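DyP2 (Amycolatopsis sp. ATCC 39116, PDB 4G2C) is a haem-containing dye peroxidase from a lignin-reactive bacterium, which also binds manganese and probably oxidises dyes and other substrates with peroxide. Local coordinates at residues G75-A80 against Y124-V129; L250-V255 against G413-F418; L254-A259 against V265-Y270; E366-H371 against Q421-N426. All coordinates share one frame; numbering follows the deposited sequence.

Contact 1 lies toward the outside of the chain and is partly buried. It joins two helices of the DyP alpha+beta barrel domain by methyl groups, one close on a carbonyl. Contacts 2, 3 and 4 are buried. Contacts 2 and 3 share L254 and V255, and V253 O meets S269 OG. Contacts 2 and 4 both use helix 416-424 and are tied by N414 O to H371 ND1 and Q252 NE2 to R369 O. V129 of contact 1 packs on A259 of contact 3. The chemistry follows the place: backbone pairing in contact 3, a hydrogen bond from a buried side-chain amide in contact 2, aromatic packing in contact 4. Contacts 2 and 4 lie near the haem.

Contact 1 of 4, residues G75-A80 against Y124-V129; sequences GDAAEA and YATLGV
A77 and T126 meet where two helices come together. A77 CB lies only 3.0 Å from T126 O, so a methyl presses close on a carbonyl near the end of helix 121-127. The side chain of T126 adds CG2 on the same side, at 4.4 Å from A77 CB. L127 gives the longer reach. Its CG stands anti to the carbonyl carbon (chi1 -68°). CD1 is the branch anti to CA, and the other methyl, CD2, is the one that meets A80 CB at 3.6 Å. L127 CD2 also passes A77 O at 3.9 Å. No hydrogen bond crosses here. The two helices belong to the DyP alpha+beta barrel domain. F74, at the end of strand 66-74, touches A80, T126 and L127, so both helices meet at that residue. D76 is the N-cap of helix 77-88. Its OD2 accepts from E79 N at 2.9 Å with a fairly straight bond of 155°, met on the anti side of the carboxylate. G128 is the first residue to leave helical angles, in a Schellman motif. Its positive phi (64°) turns the chain, and V129 N bonds back to Y124 O while G128 N bonds back to A125 O.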
# COMPACT_ATOMS: atom_id res chain seq x y z
N GLY A 75 4.41 -21.90 -19.06
CA GLY A 75 5.12 -22.97 -19.74
C GLY A 75 5.08 -22.91 -21.27
O GLY A 75 6.03 -23.34 -21.93
N ASP A 76 3.99 -22.39 -21.82
CA ASP A 76 3.84 -22.26 -23.28
C ASP A 76 3.15 -20.94 -23.65
O ASP A 76 2.13 -20.58 -23.06
CB ASP A 76 3.06 -23.44 -23.84
CG ASP A 76 2.77 -23.30 -25.32
OD1 ASP A 76 3.68 -23.56 -26.14
OD2 ASP A 76 1.64 -22.92 -25.68
N ALA A 77 3.69 -20.23 -24.63
CA ALA A 77 3.20 -18.87 -24.91
C ALA A 77 1.77 -18.87 -25.43
O ALA A 77 0.93 -18.09 -24.96
CB ALA A 77 4.13 -18.14 -25.86
N ALA A 78 1.49 -19.73 -26.40
CA ALA A 78 0.15 -19.82 -27.00
C ALA A 78 -0.91 -20.18 -25.96
O ALA A 78 -2.01 -19.61 -25.95
CB ALA A 78 0.14 -20.82 -28.17
N GLU A 79 -0.57 -21.12 -25.08
CA GLU A 79 -1.52 -21.53 -24.05
C GLU A 79 -1.74 -20.41 -23.03
O GLU A 79 -2.83 -20.28 -22.48
CB GLU A 79 -1.07 -22.82 -23.37
CG GLU A 79 -1.46 -24.09 -24.13
CD GLU A 79 -0.85 -25.34 -23.53
OE1 GLU A 79 -1.28 -25.77 -22.43
OE2 GLU A 79 0.09 -25.90 -24.15
N ALA A 80 -0.72 -19.60 -22.78
CA ALA A 80 -0.84 -18.53 -21.80
C ALA A 80 -1.77 -17.45 -22.33
O ALA A 80 -2.64 -16.96 -21.61
CB ALA A 80 0.51 -17.95 -21.45
N TYR A 124 5.75 -10.87 -20.05
CA TYR A 124 5.63 -10.25 -21.37
C TYR A 124 6.58 -10.93 -22.35
O TYR A 124 6.22 -11.19 -23.50
CB TYR A 124 5.91 -8.74 -21.31
CG TYR A 124 4.70 -7.90 -20.93
CD1 TYR A 124 3.79 -7.48 -21.89
CD2 TYR A 124 4.47 -7.53 -19.60
CE1 TYR A 124 2.68 -6.72 -21.56
CE2 TYR A 124 3.37 -6.76 -19.25
CZ TYR A 124 2.47 -6.37 -20.24
OH TYR A 124 1.36 -5.61 -19.91
N ALA A 125 7.79 -11.22 -21.88
CA ALA A 125 8.79 -11.87 -22.72
C ALA A 125 8.31 -13.26 -23.17
O ALA A 125 8.43 -13.61 -24.34
CB ALA A 125 10.15 -11.95 -22.00
N THR A 126 7.76 -14.04 -22.25
CA THR A 126 7.21 -15.35 -22.60
C THR A 126 6.10 -15.25 -23.64
O THR A 126 5.96 -16.12 -24.50
CB THR A 126 6.64 -16.09 -21.38
OG1 THR A 126 7.71 -16.59 -20.58
CG2 THR A 126 5.79 -17.28 -21.84
N LEU A 127 5.28 -14.21 -23.53
CA LEU A 127 4.17 -14.03 -24.44
C LEU A 127 4.65 -13.47 -25.78
O LEU A 127 3.92 -13.48 -26.77
CB LEU A 127 3.12 -13.08 -23.83
CG LEU A 127 2.31 -13.55 -22.62
CD1 LEU A 127 1.45 -12.42 -22.09
CD2 LEU A 127 1.45 -14.77 -22.94
N GLY A 128 5.88 -12.95 -25.79
CA GLY A 128 6.40 -12.23 -26.94
C GLY A 128 5.66 -10.93 -27.24
O GLY A 128 5.36 -10.63 -28.39
N VAL A 129 5.36 -10.14 -26.20
CA VAL A 129 4.57 -8.92 -26.38
C VAL A 129 5.34 -7.65 -25.98
O VAL A 129 6.12 -7.66 -25.03
CB VAL A 129 3.24 -9.01 -25.59
CG1 VAL A 129 2.56 -7.68 -25.55
CG2 VAL A 129 2.31 -10.07 -26.19

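Contact 2 of 4, residues L250-V255 against G413-F418; sequences LEQVLV and GNQFEF. With ACT (acetate ion), chain E.
Q415 and Q252 make a contact of almost one bond: a side-chain amide reaches across to a backbone carbonyl. Q415 NE2 donates to Q252 O at 2.9 Å, with an angle of 162° at the hydrogen. The acceptor lies in the amide plane of Q415. The donor is tilted somewhat from the carbonyl plane of Q252. Q252 CA lies 8.9 Å from Q415 CA. The extended chain of Q415 spans that gap. NE2 also rests 3.3 Å from Q252 CG, and the two amide planes stand 70° apart. NE2 has a second acceptor in L372 O, which Q252 NE2 also uses. Q415 is the N-cap residue of helix 416-424, whose F416 touches the haem. An acetate, probably from the crystallisation liquor, lies alongside: N414 ND2 donates to OXT at 2.8 Å, and the methyl carbon is 3.6 Å from Q415 OE1. A leucine in place of Q415 would probably leave Q252 O without this donor and take one bond from L372 O. The buried NH2 of Q415 thus binds two backbone carbonyls, one in the 3-10 segment 250-252 and one at L372, just after segment 366-371, and tethers both to the start of a haem-side helix.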
# COMPACT_ATOMS: atom_id res chain seq x y z
N LEU A 250 -4.85 11.69 -12.55
CA LEU A 250 -4.79 10.36 -13.13
C LEU A 250 -3.37 9.91 -13.49
O LEU A 250 -3.04 8.73 -13.36
CB LEU A 250 -5.69 10.25 -14.36
CG LEU A 250 -7.18 10.46 -14.11
CD1 LEU A 250 -7.96 10.23 -15.41
CD2 LEU A 250 -7.67 9.53 -13.02
N GLU A 251 -2.53 10.84 -13.93
CA GLU A 251 -1.15 10.49 -14.28
C GLU A 251 -0.36 9.94 -13.08
O GLU A 251 0.74 9.42 -13.25
CB GLU A 251 -0.41 11.69 -14.87
CG GLU A 251 -0.14 12.79 -13.85
CD GLU A 251 0.34 14.08 -14.49
OE1 GLU A 251 0.74 14.05 -15.67
OE2 GLU A 251 0.30 15.13 -13.83
N GLN A 252 -0.88 10.08 -11.87
CA GLN A 252 -0.16 9.57 -10.70
C GLN A 252 -0.39 8.06 -10.49
O GLN A 252 0.11 7.49 -9.53
CB GLN A 252 -0.51 10.36 -9.43
CG GLN A 252 0.53 10.19 -8.32
CD GLN A 252 0.66 11.42 -7.43
OE1 GLN A 252 0.46 12.55 -7.87
NE2 GLN A 252 0.98 11.20 -6.16
N VAL A 253 -1.14 7.42 -11.38
CA VAL A 253 -1.40 5.99 -11.24
C VAL A 253 -1.57 5.32 -12.60
O VAL A 253 -1.12 4.19 -12.78
CB VAL A 253 -2.64 5.73 -10.33
CG1 VAL A 253 -3.92 6.27 -10.97
CG2 VAL A 253 -2.77 4.25 -10.02
N LEU A 254 -2.18 6.01 -13.56
CA LEU A 254 -2.45 5.39 -14.85
C LEU A 254 -1.31 5.55 -15.84
O LEU A 254 -0.62 6.58 -15.87
CB LEU A 254 -3.73 5.94 -15.46
CG LEU A 254 -5.02 5.72 -14.68
CD1 LEU A 254 -6.21 6.31 -15.46
CD2 LEU A 254 -5.24 4.24 -14.41
N VAL A 255 -1.15 4.52 -16.67
CA VAL A 255 -0.12 4.45 -17.70
C VAL A 255 -0.80 3.91 -18.96
O VAL A 255 -1.57 2.95 -18.88
CB VAL A 255 0.99 3.45 -17.29
CG1 VAL A 255 2.09 3.43 -18.30
CG2 VAL A 255 1.55 3.78 -15.89
N GLY A 413 9.95 3.82 -9.99
CA GLY A 413 11.15 4.41 -9.43
C GLY A 413 10.82 5.67 -8.65
O GLY A 413 11.47 5.99 -7.65
N ASN A 414 9.81 6.40 -9.11
CA ASN A 414 9.54 7.71 -8.52
C ASN A 414 8.50 7.66 -7.41
O ASN A 414 8.20 8.68 -6.80
CB ASN A 414 9.10 8.72 -9.59
CG ASN A 414 9.13 10.16 -9.09
OD1 ASN A 414 10.14 10.62 -8.54
ND2 ASN A 414 8.03 10.88 -9.28
N GLN A 415 7.96 6.48 -7.16
CA GLN A 415 6.85 6.34 -6.23
C GLN A 415 7.18 5.30 -5.15
O GLN A 415 7.70 5.69 -4.10
CB GLN A 415 5.53 6.05 -6.96
CG GLN A 415 4.87 7.30 -7.53
CD GLN A 415 3.63 6.99 -8.33
OE1 GLN A 415 3.69 6.27 -9.33
NE2 GLN A 415 2.48 7.51 -7.89
N PHE A 416 6.92 4.01 -5.38
CA PHE A 416 7.27 3.05 -4.33
C PHE A 416 8.75 3.10 -3.98
O PHE A 416 9.11 3.25 -2.81
CB PHE A 416 6.91 1.59 -4.62
CG PHE A 416 7.67 0.63 -3.73
CD1 PHE A 416 7.31 0.48 -2.40
CD2 PHE A 416 8.78 -0.05 -4.21
CE1 PHE A 416 8.03 -0.35 -1.55
CE2 PHE A 416 9.51 -0.90 -3.38
CZ PHE A 416 9.13 -1.05 -2.04
N GLU A 417 9.62 2.95 -4.99
CA GLU A 417 11.06 2.92 -4.73
C GLU A 417 11.62 4.22 -4.18
O GLU A 417 12.50 4.19 -3.33
CB GLU A 417 11.84 2.52 -5.98
CG GLU A 417 11.52 1.11 -6.46
CD GLU A 417 12.39 0.73 -7.62
OE1 GLU A 417 12.85 1.66 -8.33
OE2 GLU A 417 12.63 -0.49 -7.81
N PHE A 418 11.14 5.35 -4.68
CA PHE A 418 11.53 6.64 -4.12
C PHE A 418 11.22 6.66 -2.62
O PHE A 418 12.07 6.99 -1.78
CB PHE A 418 10.77 7.78 -4.84
CG PHE A 418 11.40 9.14 -4.69
CD1 PHE A 418 11.09 9.96 -3.60
CD2 PHE A 418 12.32 9.61 -5.63
CE1 PHE A 418 11.68 11.22 -3.46
CE2 PHE A 418 12.92 10.86 -5.50
CZ PHE A 418 12.60 11.67 -4.41
C ACT E . 4.35 10.29 -10.72
O ACT E . 3.90 11.47 -10.71
OXT ACT E . 5.47 10.05 -10.18
CH3 ACT E . 3.58 9.19 -11.35

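Contact 3 of 4, residues L254-A259 against V265-Y270; sequences LVPDPA and VHFGSY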
# COMPACT_ATOMS: atom_id res chain seq x y z
N LEU A 254 -2.18 6.01 -13.56
CA LEU A 254 -2.45 5.39 -14.85
C LEU A 254 -1.31 5.55 -15.84
O LEU A 254 -0.62 6.58 -15.87
CB LEU A 254 -3.73 5.94 -15.46
CG LEU A 254 -5.02 5.72 -14.68
CD1 LEU A 254 -6.21 6.31 -15.46
CD2 LEU A 254 -5.24 4.24 -14.41
N VAL A 255 -1.15 4.52 -16.67
CA VAL A 255 -0.12 4.45 -17.70
C VAL A 255 -0.80 3.91 -18.96
O VAL A 255 -1.57 2.95 -18.88
CB VAL A 255 0.99 3.45 -17.29
CG1 VAL A 255 2.09 3.43 -18.30
CG2 VAL A 255 1.55 3.78 -15.89
N PRO A 256 -0.53 4.53 -20.12
CA PRO A 256 -1.04 3.97 -21.37
C PRO A 256 -0.57 2.52 -21.50
O PRO A 256 0.58 2.24 -21.20
CB PRO A 256 -0.38 4.84 -22.45
CG PRO A 256 -0.06 6.16 -21.73
CD PRO A 256 0.20 5.80 -20.30
N ASP A 257 -1.47 1.63 -21.91
CA ASP A 257 -1.13 0.22 -22.07
C ASP A 257 -0.48 -0.01 -23.44
O ASP A 257 -1.15 -0.03 -24.46
CB ASP A 257 -2.40 -0.62 -21.94
CG ASP A 257 -2.12 -2.10 -21.92
OD1 ASP A 257 -0.93 -2.47 -22.07
OD2 ASP A 257 -3.08 -2.89 -21.78
N PRO A 258 0.85 -0.17 -23.46
CA PRO A 258 1.56 -0.06 -24.75
C PRO A 258 1.19 -1.12 -25.80
O PRO A 258 1.20 -0.81 -27.00
CB PRO A 258 3.05 -0.15 -24.36
CG PRO A 258 3.07 -0.73 -22.98
CD PRO A 258 1.76 -0.37 -22.32
N ALA A 259 0.87 -2.33 -25.37
CA ALA A 259 0.51 -3.41 -26.29
C ALA A 259 -0.99 -3.47 -26.59
O ALA A 259 -1.44 -4.39 -27.25
CB ALA A 259 0.99 -4.74 -25.73
N VAL A 265 -6.69 5.19 -25.08
CA VAL A 265 -7.87 4.96 -24.24
C VAL A 265 -7.74 3.69 -23.40
O VAL A 265 -8.57 3.41 -22.52
CB VAL A 265 -9.17 4.87 -25.07
CG1 VAL A 265 -9.37 6.14 -25.91
CG2 VAL A 265 -9.18 3.62 -25.96
N HIS A 266 -6.71 2.91 -23.69
CA HIS A 266 -6.48 1.67 -22.98
C HIS A 266 -5.32 1.83 -22.00
O HIS A 266 -4.17 2.01 -22.40
CB HIS A 266 -6.21 0.57 -24.00
CG HIS A 266 -7.39 0.30 -24.87
ND1 HIS A 266 -7.28 -0.25 -26.13
CD2 HIS A 266 -8.72 0.50 -24.67
CE1 HIS A 266 -8.48 -0.38 -26.66
NE2 HIS A 266 -9.37 0.07 -25.79
N PHE A 267 -5.65 1.76 -20.71
CA PHE A 267 -4.69 2.11 -19.66
C PHE A 267 -4.43 1.00 -18.65
O PHE A 267 -5.30 0.18 -18.36
CB PHE A 267 -5.16 3.36 -18.92
CG PHE A 267 -4.98 4.63 -19.70
CD1 PHE A 267 -5.89 4.98 -20.69
CD2 PHE A 267 -3.89 5.46 -19.46
CE1 PHE A 267 -5.73 6.15 -21.43
CE2 PHE A 267 -3.70 6.62 -20.19
CZ PHE A 267 -4.63 6.98 -21.18
N GLY A 268 -3.22 1.01 -18.08
CA GLY A 268 -2.88 0.10 -17.01
C GLY A 268 -2.13 0.80 -15.88
O GLY A 268 -2.06 2.03 -15.83
N SER A 269 -1.57 0.00 -14.98
CA SER A 269 -0.78 0.53 -13.89
C SER A 269 0.26 -0.50 -13.42
O SER A 269 -0.00 -1.69 -13.44
CB SER A 269 -1.70 0.96 -12.74
OG SER A 269 -0.98 1.68 -11.76
N TYR A 270 1.43 -0.01 -13.01
CA TYR A 270 2.45 -0.83 -12.34
C TYR A 270 2.05 -1.21 -10.90
O TYR A 270 1.43 -0.42 -10.16
CB TYR A 270 3.81 -0.13 -12.33
CG TYR A 270 4.36 0.12 -13.70
CD1 TYR A 270 4.98 -0.90 -14.42
CD2 TYR A 270 4.24 1.37 -14.30
CE1 TYR A 270 5.48 -0.67 -15.69
CE2 TYR A 270 4.73 1.61 -15.55
CZ TYR A 270 5.35 0.59 -16.25
OH TYR A 270 5.84 0.83 -17.51
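V255 and G268 form an antiparallel hydrogen-bonded pair, while the directions of the two touching parts differ by 114°, so the short pairing is strongly twisted. This is a beta hairpin in which strand 255-256 lies against strand 267-278. V255 N donates to G268 O at 2.8 Å. G268 N returns to V255 O at 2.7 Å, nearly straight at 171°. D257 N gives a third bond, to H266 O at 2.8 Å. P256 has no N-H to give and falls at the non-hydrogen-bonded pair with F267.

V255 points to the side of the sheet where Y270 reaches in. Its CG2 touches Y270 CE2 at 3.9 Å, and the two side chains cross at about a right angle. F483 of strand 474-484 meets both, and the Y270 hydroxyl bonds to D134 N. F267 serves another patch. Its CG is anti to the carbonyl carbon (chi1 -74°), which brings the ring obliquely against the 254-256 backbone. There F267 CD2 meets L254 CB at 4.0 Å, and F267 CE2 meets P256 CG at 4.0 Å. M50 of helix 45-53 touches both L254 and F267.

V255 O also takes a CA-H...O contact from F267 CA, at 3.3 Å. D257 has its carboxylate engaged outside the hairpin, where OD2 bonds to S486 OG. On the hairpin side, D257 CB lies 3.2 Å from H266 O, the same carbonyl that accepts from D257 N.

Contact 4 of 4, residues E366-H371 against Q421-N426; sequences EEERKH and QIWANN. With ACT (acetate ion), chain B.
W423 pushes the far end of its indole between E368 and H371, and this is the tight part of the contact. W423 CH2 comes to 3.4 Å from E368 O, which sits at the edge of the ring and near its plane. E368 CG stands anti to the backbone N (chi1 -169°), which puts it against W423 CZ2 at 3.7 Å and sends the carboxylate on to G358 N and G360 N. H371 closes in from another side, with CD2 at 3.7 Å from W423 CZ2. The ring planes of H371 and W423 are 73° apart, and their centroids are 5.2 Å apart. H371 is also stacked on F418, and its ND1 bonds to N414 O.

W423 lies on helix 416-424, in a wider pi-type turn at 421-424, and its side chain is about 7 Å from the haem at the nearest atoms. On the facing segment a 3-10 segment, 369-371, brings H371 round to the indole.

Away from the indole the segment is looser and carries charge, with K370 exposed and R369 partly so. K370 NZ forms a salt bridge to E367 OE2 at 3.1 Å. R369 holds an acetate, probably from the crystallisation liquor, by weak bonds only: NE to OXT at 3.1 Å and NH2 to OXT at 3.2 Å. R369 NH2 also binds D245 O and S247 O. A leucine at R369 would probably leave those two carbonyls without this donor and the acetate without its weak hold.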
# COMPACT_ATOMS: atom_id res chain seq x y z
N GLU A 366 4.47 20.87 -4.20
CA GLU A 366 3.77 20.40 -5.39
C GLU A 366 4.51 19.26 -6.05
O GLU A 366 3.90 18.44 -6.72
CB GLU A 366 3.59 21.53 -6.42
CG GLU A 366 3.06 22.84 -5.85
CD GLU A 366 4.17 23.82 -5.50
OE1 GLU A 366 4.72 24.46 -6.44
OE2 GLU A 366 4.50 23.96 -4.29
N GLU A 367 5.83 19.23 -5.89
CA GLU A 367 6.62 18.12 -6.45
C GLU A 367 6.74 16.96 -5.45
O GLU A 367 6.78 15.80 -5.83
CB GLU A 367 8.01 18.60 -6.85
CG GLU A 367 8.01 19.64 -7.96
CD GLU A 367 7.40 19.10 -9.24
OE1 GLU A 367 7.85 18.03 -9.70
OE2 GLU A 367 6.48 19.74 -9.78
N GLU A 368 6.79 17.30 -4.17
CA GLU A 368 6.93 16.31 -3.12
C GLU A 368 5.79 15.30 -3.20
O GLU A 368 6.02 14.10 -3.07
CB GLU A 368 6.94 16.96 -1.73
CG GLU A 368 7.34 16.02 -0.61
CD GLU A 368 7.02 16.59 0.76
OE1 GLU A 368 7.85 17.36 1.29
OE2 GLU A 368 5.92 16.29 1.29
N ARG A 369 4.57 15.79 -3.42
CA ARG A 369 3.41 14.91 -3.39
C ARG A 369 3.29 13.99 -4.62
O ARG A 369 2.44 13.11 -4.66
CB ARG A 369 2.11 15.71 -3.17
CG ARG A 369 1.60 16.46 -4.40
CD ARG A 369 0.47 17.44 -4.00
NE ARG A 369 -0.82 16.76 -3.90
CZ ARG A 369 -1.69 16.90 -2.90
NH1 ARG A 369 -1.44 17.70 -1.88
NH2 ARG A 369 -2.83 16.23 -2.94
N LYS A 370 4.15 14.18 -5.61
CA LYS A 370 4.06 13.33 -6.80
C LYS A 370 4.57 11.93 -6.51
O LYS A 370 4.28 11.01 -7.26
CB LYS A 370 4.80 13.94 -7.99
CG LYS A 370 4.14 15.20 -8.53
CD LYS A 370 4.91 15.78 -9.70
CE LYS A 370 4.26 17.07 -10.21
NZ LYS A 370 4.95 17.57 -11.43
N HIS A 371 5.29 11.76 -5.40
CA HIS A 371 5.83 10.46 -5.01
C HIS A 371 4.81 9.57 -4.28
O HIS A 371 5.04 8.37 -4.09
CB HIS A 371 7.07 10.66 -4.14
CG HIS A 371 8.10 11.55 -4.75
ND1 HIS A 371 8.92 11.14 -5.79
CD2 HIS A 371 8.46 12.83 -4.47
CE1 HIS A 371 9.74 12.13 -6.12
NE2 HIS A 371 9.48 13.16 -5.34
N GLN A 421 13.37 4.05 -0.70
CA GLN A 421 14.80 4.34 -0.76
C GLN A 421 15.19 5.75 -0.29
O GLN A 421 15.99 5.91 0.63
CB GLN A 421 15.37 4.07 -2.16
CG GLN A 421 16.87 4.37 -2.25
CD GLN A 421 17.45 4.28 -3.66
OE1 GLN A 421 16.84 3.73 -4.57
NE2 GLN A 421 18.65 4.83 -3.83
N ILE A 422 14.60 6.76 -0.92
CA ILE A 422 15.00 8.15 -0.73
C ILE A 422 14.38 8.80 0.50
O ILE A 422 14.85 9.83 0.97
CB ILE A 422 14.57 8.99 -1.95
CG1 ILE A 422 15.04 8.31 -3.24
CG2 ILE A 422 15.05 10.45 -1.83
CD1 ILE A 422 16.54 8.36 -3.43
N TRP A 423 13.30 8.21 1.01
CA TRP A 423 12.64 8.74 2.19
C TRP A 423 12.82 7.81 3.40
O TRP A 423 13.53 8.15 4.36
CB TRP A 423 11.16 9.02 1.91
CG TRP A 423 10.93 10.24 1.03
CD1 TRP A 423 11.89 11.13 0.58
CD2 TRP A 423 9.67 10.73 0.53
NE1 TRP A 423 11.30 12.12 -0.17
CE2 TRP A 423 9.94 11.90 -0.21
CE3 TRP A 423 8.34 10.30 0.64
CZ2 TRP A 423 8.93 12.64 -0.84
CZ3 TRP A 423 7.34 11.03 0.01
CH2 TRP A 423 7.65 12.19 -0.71
N ALA A 424 12.21 6.63 3.33
CA ALA A 424 12.20 5.73 4.49
C ALA A 424 13.61 5.34 4.93
O ALA A 424 13.97 5.48 6.11
CB ALA A 424 11.33 4.50 4.22
N ASN A 425 14.42 4.86 3.98
CA ASN A 425 15.76 4.37 4.28
C ASN A 425 16.76 5.50 4.51
O ASN A 425 17.90 5.24 4.86
CB ASN A 425 16.29 3.50 3.14
CG ASN A 425 15.56 2.18 3.02
OD1 ASN A 425 14.66 1.86 3.80
ND2 ASN A 425 15.92 1.41 2.00
N ASN A 426 16.35 6.73 4.27
CA ASN A 426 17.29 7.83 4.23
C ASN A 426 17.37 8.50 5.60
O ASN A 426 16.37 9.01 6.10
CB ASN A 426 16.85 8.82 3.17
CG ASN A 426 17.82 9.96 2.98
OD1 ASN A 426 18.76 10.13 3.76
ND2 ASN A 426 17.59 10.76 1.94
C ACT B . -1.74 12.72 -3.84
O ACT B . -2.53 12.76 -2.86
OXT ACT B . -1.44 13.80 -4.44
CH3 ACT B . -1.17 11.40 -4.27